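Side-chain contacts in putative sarcosine dimethylglycine methyltransferase (Galdieria sulphuraria, PDB 2O57), which probably transfers methyl groups from S-adenosylmethionine to sarcosine and dimethylglycine: residues Glu24-Tyr27 with Asp28-Asp31; Arg60-Ser63 with Leu64-Asp67; Ile154-Gln157 with Asp158-His162; Ala266-Lys269 with Arg270-His274. All coordinates share one frame; numbering follows the deposited sequence. Where two conformers were deposited one is given.

In the fold
All four contacts are local and lie in series along the chain, so none closes a long loop, nests in another or crosses one. Contact 1 comes first, at the junction of helices 17-25 and 27-40. Contact 2 follows on helix 59-76, its centre about 26 Å from that of contact 1. Contact 3 sits near the middle of the chain, where strand 151-157 of the mixed sheet runs into its following loop; it meets contact 2 through Asp67 and Gln157. Contact 4, on helix 262-280 late in the chain, returns to helix 27-40, Asn267 packing on Asp28 of contact 1.

Contact 1 of 4, residues Glu24-Tyr27 with Asp28-Asp31; sequences EIYY and DDDD
Tyr26 meets Asp29 and Asp30 because its CG stands anti to the backbone N (chi1 -168°), swinging the ring along the next turn, while both aspartates place CG beside their own N. Asp29 CB then lies over the middle of the Tyr26 ring, 3.7 Å from its centroid, in a CH-pi contact almost straight above the face. The carboxylate of Asp29 stands steeply to the ring, with OD2 3.1 Å from Tyr26 CE1. Asp30 reaches the other long side of the ring: its OD1 is only 2.9 Å from Tyr26 CE2, a tight approach, with carboxylate and ring 78° apart. Here helix 17-25 gives way to helix 27-40, and the backbone carries the chain into the new helix. Asp30 N bonds to Tyr26 O at 2.9 Å and Asp31 N to Tyr27 O at 2.7 Å, while the bond from Asp28 N to Ile25 O is weak. An alanine at Tyr26 removes the ring, which is likely to leave Asp29 CB without its aromatic face and both carboxylates freer to turn. Tyr27 turns its ring the other way, and Asp30 OD2 comes up to the ring edge, 3.5 Å from Tyr27 CD1. Asp31, on the side facing helix 262-280, packs on Phe264.

Contact 2 of 4, residues Arg60-Ser63 with Leu64-Asp67; sequences REAS and LRTD
Three partners grip Ser63 OG: two waters that lead to Asp67, one turn on, and His46 N from the preceding loop. One water lies 2.6 Å from Ser63 OG and reaches Asp67 OD2; the other is 2.9 Å from Ser63 OG and reaches Asp67 OD1. OG points anti to the backbone N of Ser63 (chi1 -179°), which turns the hydroxyl toward these waters. Asp67 OD1 also takes a hydrogen bond from Gln157 NE2. Along helix 59-76 the regular i to i+4 bonds run beneath, such as Arg65 N to Glu61 O at 2.9 Å. On another flank Arg65 runs extended from CG to NE, back along the helix, its guanidinium laid over Glu61 CB, with NH1 3.6 Å from Ala62 CA. Glu61 OE1 stays 4.5 Å from Arg65 NH2; no N-H points at the carboxylate, and beside the charge attraction there is only a weak water bridge from OE1 to Arg65 NE. Arg65 NH1 instead forms a salt bridge with Asp57 and a hydrogen bond to Leu49 O. A leucine at this arginine would probably leave Asp57 without its cation and Leu49 O without that donor. The side-chain polar groups are thus satisfied through water, the preceding loop and strand 151-157, and not by direct side-chain bonds between the two segments.

Contact 3 of 4, residues Ile154-Gln157 with Asp158-His162; sequences IWSQ and DAFLH
At the C-terminal end of strand 151-157, in the Rossmann-like sheet of the methyltransferase domain, Ser156 meets Ala159 and Phe160 as the chain turns into its loop. This is the end of the parallel strands where class I methyltransferases usually bind the cofactor, and Ala159 touches the glycine-rich turn after strand 85-89, consistent with such a site. Asp158 makes the turn with left-handed backbone angles (phi 62°), and its carboxylate is held by Thr186 OG1, Trp286 NE1 and Val47 N. The Ser156 hydroxyl stands anti to its backbone N (chi1 -175°) and so projects into the mouth of the turn. There OG lies 3.6 Å from Ala159 CB and 3.4 Å from Phe160 CE1, approaching the ring obliquely. A water bridges the two segments: it donates to Ser156 OG at 2.9 Å and accepts from Phe160 N at 3.1 Å. OG is bonded as well to Leu89 O on the neighbouring strand. The Phe160 ring meets Phe170 edge-to-face and packs on Val169 and Cys173 of helix 166-176. On the other face of the strand, Trp155 NE1 makes a weak, bent bond of 2.9 Å to Gln157 OE1, while Gln157 NE2 goes to Asp67 of helix 59-76. The buried hydroxyl is thus doubly used, and the water carries its reach on to the Phe160 N-H, where the turn has helical angles but not regular helical bonds.

Contact 4 of 4, residues Ala266-Lys269 with Arg270-His274; sequences ANMK and RGLEH
Asn267 OD1 accepts a short bond of 2.6 Å from Arg270 NH2, one turn along helix 262-280. The oxygen lies close to the guanidinium plane, at its edge, though the donor is tilted 31° from the plane of the amide carbonyl and the bond is bent. The two flat groups stand 64° apart. A bend at chi3 (-77°) folds the Arg270 chain back over the helix and puts NH2 there. The same fold lays the guanidinium face over Ala266 O, which sits 3.7 Å from its plane, over the centre. That carbonyl is already used by Arg270 N at 3.0 Å, so a satisfied acceptor also faces the cation. Asn267 OD1 has a second, weak donor in Arg205 NH1 of helix 200-206. The remaining carbonyls follow the helical pattern: Asn267 O takes Gly271 N, Met268 O takes Leu272 N, and Lys269 O takes Glu273 N. Lys269 and Glu273 lie side by side, pointing the same way, but NZ and OE2 stay 6.8 Å apart, so the aliphatic CG of Lys269, not its ammonium, touches Glu273 OE2 at 3.8 Å. On the far flank the selenomethionine Met268 brings CE to 4.1 Å from Leu272 CD1, an apolar patch covered by helices 27-40 and 235-251. Asn267's amide oxygen, with two arginines as donors, Arg205 weakly, is probably polarised by both and may soften the repulsion where Arg205 NH1 comes close to Arg270 NE.

Contact 1 of 4, residues Glu24-Tyr27 with Asp28-Asp31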
loop_
_atom_site.group_PDB
_atom_site.type_symbol
_atom_site.label_atom_id
_atom_site.label_comp_id
_atom_site.label_asym_id
_atom_site.label_seq_id
_atom_site.Cartn_x
_atom_site.Cartn_y
_atom_site.Cartn_z
ATOM N N GLU A 24 8.978 31.899 -17.091
ATOM C CA GLU A 24 9.865 32.304 -15.992
ATOM C C GLU A 24 9.482 31.684 -14.633
ATOM O O GLU A 24 10.344 31.271 -13.856
ATOM C CB GLU A 24 9.978 33.825 -15.924
ATOM C CG GLU A 24 10.463 34.439 -17.250
ATOM C CD GLU A 24 11.121 35.788 -17.069
ATOM O OE1 GLU A 24 10.662 36.566 -16.207
ATOM O OE2 GLU A 24 12.104 36.053 -17.774
ATOM N N ILE A 25 8.194 31.593 -14.366
ATOM C CA ILE A 25 7.721 30.885 -13.176
ATOM C C ILE A 25 8.256 29.451 -13.257
ATOM O O ILE A 25 8.684 28.870 -12.246
ATOM C CB ILE A 25 6.167 30.910 -13.073
ATOM C CG1 ILE A 25 5.667 32.308 -12.662
ATOM C CG2 ILE A 25 5.660 29.845 -12.097
ATOM C CD1 ILE A 25 4.137 32.428 -12.499
ATOM N N TYR A 26 8.274 28.913 -14.481
ATOM C CA TYR A 26 8.586 27.504 -14.739
ATOM C C TYR A 26 10.086 27.198 -14.651
ATOM O O TYR A 26 10.472 26.022 -14.699
ATOM C CB TYR A 26 7.977 27.050 -16.089
ATOM C CG TYR A 26 7.973 25.544 -16.350
ATOM C CD1 TYR A 26 6.942 24.730 -15.867
ATOM C CD2 TYR A 26 8.992 24.938 -17.107
ATOM C CE1 TYR A 26 6.931 23.353 -16.122
ATOM C CE2 TYR A 26 8.997 23.554 -17.357
ATOM C CZ TYR A 26 7.966 22.766 -16.865
ATOM O OH TYR A 26 7.949 21.398 -17.115
ATOM N N TYR A 27 10.933 28.234 -14.482
ATOM C CA TYR A 27 12.358 27.950 -14.279
ATOM C C TYR A 27 12.572 27.183 -12.976
ATOM O O TYR A 27 13.545 26.472 -12.854
ATOM C CB TYR A 27 13.253 29.195 -14.354
ATOM C CG TYR A 27 13.238 29.874 -15.721
ATOM C CD1 TYR A 27 13.211 29.117 -16.901
ATOM C CD2 TYR A 27 13.271 31.261 -15.824
ATOM C CE1 TYR A 27 13.183 29.729 -18.166
ATOM C CE2 TYR A 27 13.262 31.905 -17.076
ATOM C CZ TYR A 27 13.228 31.136 -18.241
ATOM O OH TYR A 27 13.200 31.769 -19.463
ATOM N N ASP A 28 11.672 27.344 -12.006
ATOM C CA ASP A 28 11.763 26.544 -10.777
ATOM C C ASP A 28 11.670 25.059 -11.126
ATOM O O ASP A 28 12.482 24.274 -10.652
ATOM C CB ASP A 28 10.702 26.941 -9.756
ATOM C CG ASP A 28 10.992 28.276 -9.097
ATOM O OD1 ASP A 28 11.846 28.346 -8.171
ATOM O OD2 ASP A 28 10.339 29.252 -9.500
ATOM N N ASP A 29 10.704 24.679 -11.967
ATOM C CA ASP A 29 10.534 23.279 -12.421
ATOM C C ASP A 29 11.747 22.860 -13.262
ATOM O O ASP A 29 12.275 21.750 -13.103
ATOM C CB ASP A 29 9.264 23.119 -13.287
ATOM C CG ASP A 29 7.962 23.131 -12.473
ATOM O OD1 ASP A 29 7.978 23.297 -11.240
ATOM O OD2 ASP A 29 6.892 22.970 -13.079
ATOM N N ASP A 30 12.179 23.737 -14.172
ATOM C CA ASP A 30 13.346 23.444 -15.030
ATOM C C ASP A 30 14.619 23.253 -14.219
ATOM O O ASP A 30 15.420 22.359 -14.519
ATOM C CB ASP A 30 13.619 24.572 -16.043
ATOM C CG ASP A 30 12.556 24.686 -17.099
ATOM O OD1 ASP A 30 11.920 23.665 -17.464
ATOM O OD2 ASP A 30 12.371 25.816 -17.601
ATOM N N ASP A 31 14.854 24.123 -13.237
ATOM C CA ASP A 31 16.095 24.021 -12.459
ATOM C C ASP A 31 16.062 22.850 -11.469
ATOM O O ASP A 31 17.099 22.245 -11.187
ATOM C CB ASP A 31 16.445 25.342 -11.778
ATOM C CG ASP A 31 16.989 26.391 -12.798
ATOM O OD1 ASP A 31 17.305 25.999 -13.939
ATOM O OD2 ASP A 31 17.043 27.581 -12.481
#

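Contact 2 of 4, residues Arg60-Ser63 with Leu64-Asp67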
loop_
_atom_site.group_PDB
_atom_site.type_symbol
_atom_site.label_atom_id
_atom_site.label_comp_id
_atom_site.label_asym_id
_atom_site.label_seq_id
_atom_site.Cartn_x
_atom_site.Cartn_y
_atom_site.Cartn_z
ATOM N N ARG A 60 18.578 6.476 -5.178
ATOM C CA ARG A 60 18.501 5.585 -6.343
ATOM C C ARG A 60 17.878 4.227 -5.968
ATOM O O ARG A 60 16.937 3.758 -6.608
ATOM C CB ARG A 60 19.922 5.348 -6.928
ATOM C CG ARG A 60 20.026 4.239 -7.975
ATOM C CD ARG A 60 19.298 4.592 -9.263
ATOM N NE ARG A 60 20.033 5.574 -10.056
ATOM C CZ ARG A 60 19.479 6.471 -10.872
ATOM N NH1 ARG A 60 18.145 6.537 -11.004
ATOM N NH2 ARG A 60 20.270 7.306 -11.559
ATOM N N GLU A 61 18.435 3.597 -4.941
ATOM C CA GLU A 61 17.961 2.281 -4.483
ATOM C C GLU A 61 16.485 2.357 -4.071
ATOM O O GLU A 61 15.693 1.529 -4.484
ATOM C CB GLU A 61 18.807 1.790 -3.294
ATOM C CG GLU A 61 20.079 1.069 -3.663
ATOM C CD GLU A 61 19.796 -0.299 -4.333
ATOM O OE1 GLU A 61 19.837 -1.358 -3.637
ATOM O OE2 GLU A 61 19.501 -0.299 -5.549
ATOM N N ALA A 62 16.125 3.344 -3.233
ATOM C CA ALA A 62 14.726 3.522 -2.803
ATOM C C ALA A 62 13.750 3.783 -3.974
ATOM O O ALA A 62 12.645 3.256 -3.994
ATOM C CB ALA A 62 14.623 4.651 -1.807
ATOM N N SER A 63 14.152 4.631 -4.923
ATOM C CA SER A 63 13.312 4.921 -6.086
ATOM C C SER A 63 13.126 3.624 -6.934
ATOM O O SER A 63 12.034 3.383 -7.440
ATOM C CB SER A 63 13.896 6.069 -6.913
ATOM O OG SER A 63 13.076 6.355 -8.010
ATOM N N LEU A 64 14.166 2.811 -7.086
ATOM C CA LEU A 64 14.025 1.472 -7.714
ATOM C C LEU A 64 13.121 0.521 -6.957
ATOM O O LEU A 64 12.376 -0.236 -7.582
ATOM C CB LEU A 64 15.379 0.768 -7.914
ATOM C CG LEU A 64 16.229 1.352 -9.013
ATOM C CD1 LEU A 64 17.666 0.898 -8.801
ATOM C CD2 LEU A 64 15.680 0.919 -10.399
ATOM N N ARG A 65 13.157 0.568 -5.622
ATOM C CA ARG A 65 12.206 -0.247 -4.797
ATOM C C ARG A 65 10.756 0.154 -5.121
ATOM O O ARG A 65 9.887 -0.704 -5.325
ATOM C CB ARG A 65 12.458 -0.096 -3.312
ATOM C CG ARG A 65 13.790 -0.712 -2.830
ATOM C CD ARG A 65 13.886 -0.824 -1.306
ATOM N NE ARG A 65 15.282 -0.918 -0.907
ATOM C CZ ARG A 65 16.002 0.087 -0.401
ATOM N NH1 ARG A 65 15.451 1.262 -0.136
ATOM N NH2 ARG A 65 17.289 -0.106 -0.109
ATOM N N THR A 66 10.511 1.470 -5.236
ATOM C CA THR A 66 9.190 1.952 -5.646
ATOM C C THR A 66 8.793 1.382 -7.011
ATOM O O THR A 66 7.659 0.916 -7.182
ATOM C CB THR A 66 9.163 3.486 -5.704
ATOM O OG1 THR A 66 9.082 3.976 -4.386
ATOM C CG2 THR A 66 7.941 4.031 -6.530
ATOM N N ASP A 67 9.714 1.415 -7.989
ATOM C CA ASP A 67 9.404 0.928 -9.343
ATOM C C ASP A 67 9.095 -0.588 -9.356
ATOM O O ASP A 67 8.134 -1.027 -9.988
ATOM C CB ASP A 67 10.573 1.199 -10.300
ATOM C CG ASP A 67 10.850 2.653 -10.456
ATOM O OD1 ASP A 67 9.942 3.464 -10.152
ATOM O OD2 ASP A 67 11.984 2.985 -10.879
HETATM O O HOH W 1 16.849 -2.875 -2.856
HETATM O O HOH W 2 13.548 5.098 -10.223
HETATM O O HOH W 3 10.455 5.639 -9.054
#

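Contact 3 of 4, residues Ile154-Gln157 with Asp158-His162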
loop_
_atom_site.group_PDB
_atom_site.type_symbol
_atom_site.label_atom_id
_atom_site.label_comp_id
_atom_site.label_asym_id
_atom_site.label_seq_id
_atom_site.Cartn_x
_atom_site.Cartn_y
_atom_site.Cartn_z
ATOM N N ILE A 154 -2.167 1.910 -17.843
ATOM C CA ILE A 154 -1.590 3.235 -17.648
ATOM C C ILE A 154 -0.720 3.211 -16.375
ATOM O O ILE A 154 -1.106 2.651 -15.318
ATOM C CB ILE A 154 -2.656 4.353 -17.509
ATOM C CG1 ILE A 154 -3.444 4.483 -18.794
ATOM C CG2 ILE A 154 -1.995 5.733 -17.100
ATOM C CD1 ILE A 154 -4.720 5.436 -18.702
ATOM N N TRP A 155 0.434 3.865 -16.477
ATOM C CA TRP A 155 1.389 3.992 -15.387
ATOM C C TRP A 155 1.624 5.475 -15.252
ATOM O O TRP A 155 1.878 6.165 -16.276
ATOM C CB TRP A 155 2.682 3.312 -15.826
ATOM C CG TRP A 155 3.944 3.472 -14.956
ATOM C CD1 TRP A 155 4.819 4.538 -14.937
ATOM C CD2 TRP A 155 4.484 2.496 -14.057
ATOM N NE1 TRP A 155 5.881 4.277 -14.084
ATOM C CE2 TRP A 155 5.698 3.034 -13.526
ATOM C CE3 TRP A 155 4.075 1.211 -13.658
ATOM C CZ2 TRP A 155 6.502 2.331 -12.608
ATOM C CZ3 TRP A 155 4.869 0.500 -12.733
ATOM C CH2 TRP A 155 6.089 1.061 -12.240
ATOM N N SER A 156 1.533 5.997 -14.025
ATOM C CA SER A 156 1.843 7.424 -13.825
ATOM C C SER A 156 2.440 7.637 -12.436
ATOM O O SER A 156 1.761 7.453 -11.430
ATOM C CB SER A 156 0.564 8.254 -14.006
ATOM O OG SER A 156 0.853 9.639 -13.923
ATOM N N GLN A 157 3.681 8.073 -12.374
ATOM C CA GLN A 157 4.361 8.262 -11.090
ATOM C C GLN A 157 4.593 9.739 -10.805
ATOM O O GLN A 157 5.377 10.410 -11.516
ATOM C CB GLN A 157 5.694 7.536 -11.099
ATOM C CG GLN A 157 5.561 6.027 -11.001
ATOM C CD GLN A 157 6.936 5.362 -11.099
ATOM O OE1 GLN A 157 7.650 5.518 -12.087
ATOM N NE2 GLN A 157 7.300 4.635 -10.083
ATOM N N ASP A 158 3.857 10.232 -9.809
ATOM C CA ASP A 158 4.021 11.587 -9.233
ATOM C C ASP A 158 3.764 12.706 -10.241
ATOM O O ASP A 158 4.272 13.803 -10.094
ATOM C CB ASP A 158 5.423 11.736 -8.604
ATOM C CG ASP A 158 5.695 10.671 -7.521
ATOM O OD1 ASP A 158 4.727 9.996 -7.076
ATOM O OD2 ASP A 158 6.867 10.544 -7.117
ATOM N N ALA A 159 2.959 12.419 -11.251
ATOM C CA ALA A 159 2.677 13.406 -12.305
ATOM C C ALA A 159 1.370 14.177 -12.109
ATOM O O ALA A 159 1.243 15.307 -12.592
ATOM C CB ALA A 159 2.656 12.709 -13.647
ATOM N N PHE A 160 0.368 13.543 -11.497
ATOM C CA PHE A 160 -0.990 14.139 -11.386
ATOM C C PHE A 160 -0.961 15.357 -10.444
ATOM O O PHE A 160 -1.784 16.263 -10.583
ATOM C CB PHE A 160 -1.993 13.109 -10.829
ATOM C CG PHE A 160 -2.500 12.062 -11.833
ATOM C CD1 PHE A 160 -1.815 11.747 -13.026
ATOM C CD2 PHE A 160 -3.693 11.394 -11.567
ATOM C CE1 PHE A 160 -2.309 10.759 -13.908
ATOM C CE2 PHE A 160 -4.191 10.424 -12.430
ATOM C CZ PHE A 160 -3.491 10.106 -13.619
ATOM N N LEU A 161 0.009 15.380 -9.519
ATOM C CA LEU A 161 0.205 16.490 -8.569
ATOM C C LEU A 161 0.041 17.870 -9.229
ATOM O O LEU A 161 -0.636 18.746 -8.681
ATOM C CB LEU A 161 1.596 16.399 -7.868
ATOM C CG LEU A 161 2.045 17.556 -6.943
ATOM C CD1 LEU A 161 1.137 17.640 -5.751
ATOM C CD2 LEU A 161 3.467 17.370 -6.453
ATOM N N HIS A 162 0.665 18.053 -10.386
ATOM C CA HIS A 162 0.732 19.350 -11.054
ATOM C C HIS A 162 -0.439 19.645 -11.995
ATOM O O HIS A 162 -0.644 20.793 -12.450
ATOM C CB HIS A 162 2.053 19.432 -11.809
ATOM C CG HIS A 162 3.244 19.134 -10.948
ATOM N ND1 HIS A 162 3.628 19.956 -9.908
ATOM C CD2 HIS A 162 4.114 18.097 -10.954
ATOM C CE1 HIS A 162 4.702 19.452 -9.326
ATOM N NE2 HIS A 162 5.013 18.319 -9.936
HETATM O O HOH W 4 0.847 10.545 -11.128
#

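Contact 4 of 4, residues Ala266-Lys269 with Arg270-His274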
loop_
_atom_site.group_PDB
_atom_site.type_symbol
_atom_site.label_atom_id
_atom_site.label_comp_id
_atom_site.label_asym_id
_atom_site.label_seq_id
_atom_site.Cartn_x
_atom_site.Cartn_y
_atom_site.Cartn_z
ATOM N N ALA A 266 17.776 27.940 -2.476
ATOM C CA ALA A 266 17.097 28.356 -1.258
ATOM C C ALA A 266 15.589 28.106 -1.395
ATOM O O ALA A 266 15.005 27.541 -0.483
ATOM C CB ALA A 266 17.440 29.820 -0.898
ATOM N N ASN A 267 14.986 28.449 -2.547
ATOM C CA ASN A 267 13.558 28.216 -2.827
ATOM C C ASN A 267 13.205 26.728 -2.861
ATOM O O ASN A 267 12.153 26.325 -2.338
ATOM C CB ASN A 267 13.113 28.803 -4.188
ATOM C CG ASN A 267 13.115 30.340 -4.214
ATOM O OD1 ASN A 267 12.920 30.982 -3.193
ATOM N ND2 ASN A 267 13.315 30.924 -5.404
HETATM N N MSE A 268 14.055 25.932 -3.510
HETATM C CA MSE A 268 13.837 24.459 -3.531
HETATM C C MSE A 268 13.855 23.870 -2.115
HETATM O O MSE A 268 12.979 23.094 -1.757
HETATM C CB MSE A 268 14.864 23.743 -4.394
HETATM C CG MSE A 268 14.439 22.241 -4.616
HETATM SE SE MSE A 268 15.589 21.339 -5.849
HETATM C CE MSE A 268 15.009 19.540 -5.417
ATOM N N LYS A 269 14.892 24.192 -1.348
ATOM C CA LYS A 269 15.041 23.753 0.048
ATOM C C LYS A 269 13.803 24.122 0.894
ATOM O O LYS A 269 13.280 23.286 1.669
ATOM C CB LYS A 269 16.349 24.367 0.598
ATOM C CG LYS A 269 16.831 23.944 1.974
ATOM C CD LYS A 269 18.170 24.670 2.357
ATOM C CE LYS A 269 19.209 24.597 1.224
ATOM N NZ LYS A 269 20.466 25.432 1.451
ATOM N N ARG A 270 13.308 25.351 0.745
ATOM C CA ARG A 270 12.082 25.730 1.461
ATOM C C ARG A 270 10.909 24.836 1.090
ATOM O O ARG A 270 10.193 24.383 1.981
ATOM C CB ARG A 270 11.723 27.195 1.258
ATOM C CG ARG A 270 12.634 28.118 2.035
ATOM C CD ARG A 270 12.169 29.538 1.925
ATOM N NE ARG A 270 12.513 30.120 0.626
ATOM C CZ ARG A 270 13.614 30.831 0.398
ATOM N NH1 ARG A 270 14.494 31.051 1.388
ATOM N NH2 ARG A 270 13.832 31.322 -0.817
ATOM N N GLY A 271 10.694 24.611 -0.212
ATOM C CA GLY A 271 9.644 23.698 -0.681
ATOM C C GLY A 271 9.794 22.287 -0.134
ATOM O O GLY A 271 8.816 21.661 0.303
ATOM N N LEU A 272 11.020 21.780 -0.137
ATOM C CA LEU A 272 11.298 20.461 0.454
ATOM C C LEU A 272 10.891 20.436 1.926
ATOM O O LEU A 272 10.200 19.507 2.364
ATOM C CB LEU A 272 12.765 20.056 0.276
ATOM C CG LEU A 272 13.182 19.811 -1.213
ATOM C CD1 LEU A 272 14.692 19.666 -1.325
ATOM C CD2 LEU A 272 12.448 18.618 -1.830
ATOM N N GLU A 273 11.289 21.458 2.668
ATOM C CA GLU A 273 10.951 21.548 4.089
ATOM C C GLU A 273 9.430 21.494 4.317
ATOM O O GLU A 273 8.968 20.915 5.303
ATOM C CB GLU A 273 11.532 22.830 4.688
ATOM C CG GLU A 273 13.042 22.752 4.911
ATOM C CD GLU A 273 13.699 24.127 5.099
ATOM O OE1 GLU A 273 12.990 25.162 5.067
ATOM O OE2 GLU A 273 14.941 24.178 5.244
ATOM N N HIS A 274 8.665 22.109 3.408
ATOM C CA HIS A 274 7.192 22.123 3.511
ATOM C C HIS A 274 6.618 20.719 3.356
ATOM O O HIS A 274 5.682 20.357 4.068
ATOM C CB HIS A 274 6.551 23.040 2.461
ATOM C CG HIS A 274 6.659 24.497 2.776
ATOM N ND1 HIS A 274 6.491 25.000 4.052
ATOM C CD2 HIS A 274 6.887 25.570 1.975
ATOM C CE1 HIS A 274 6.658 26.313 4.026
ATOM N NE2 HIS A 274 6.892 26.682 2.778
#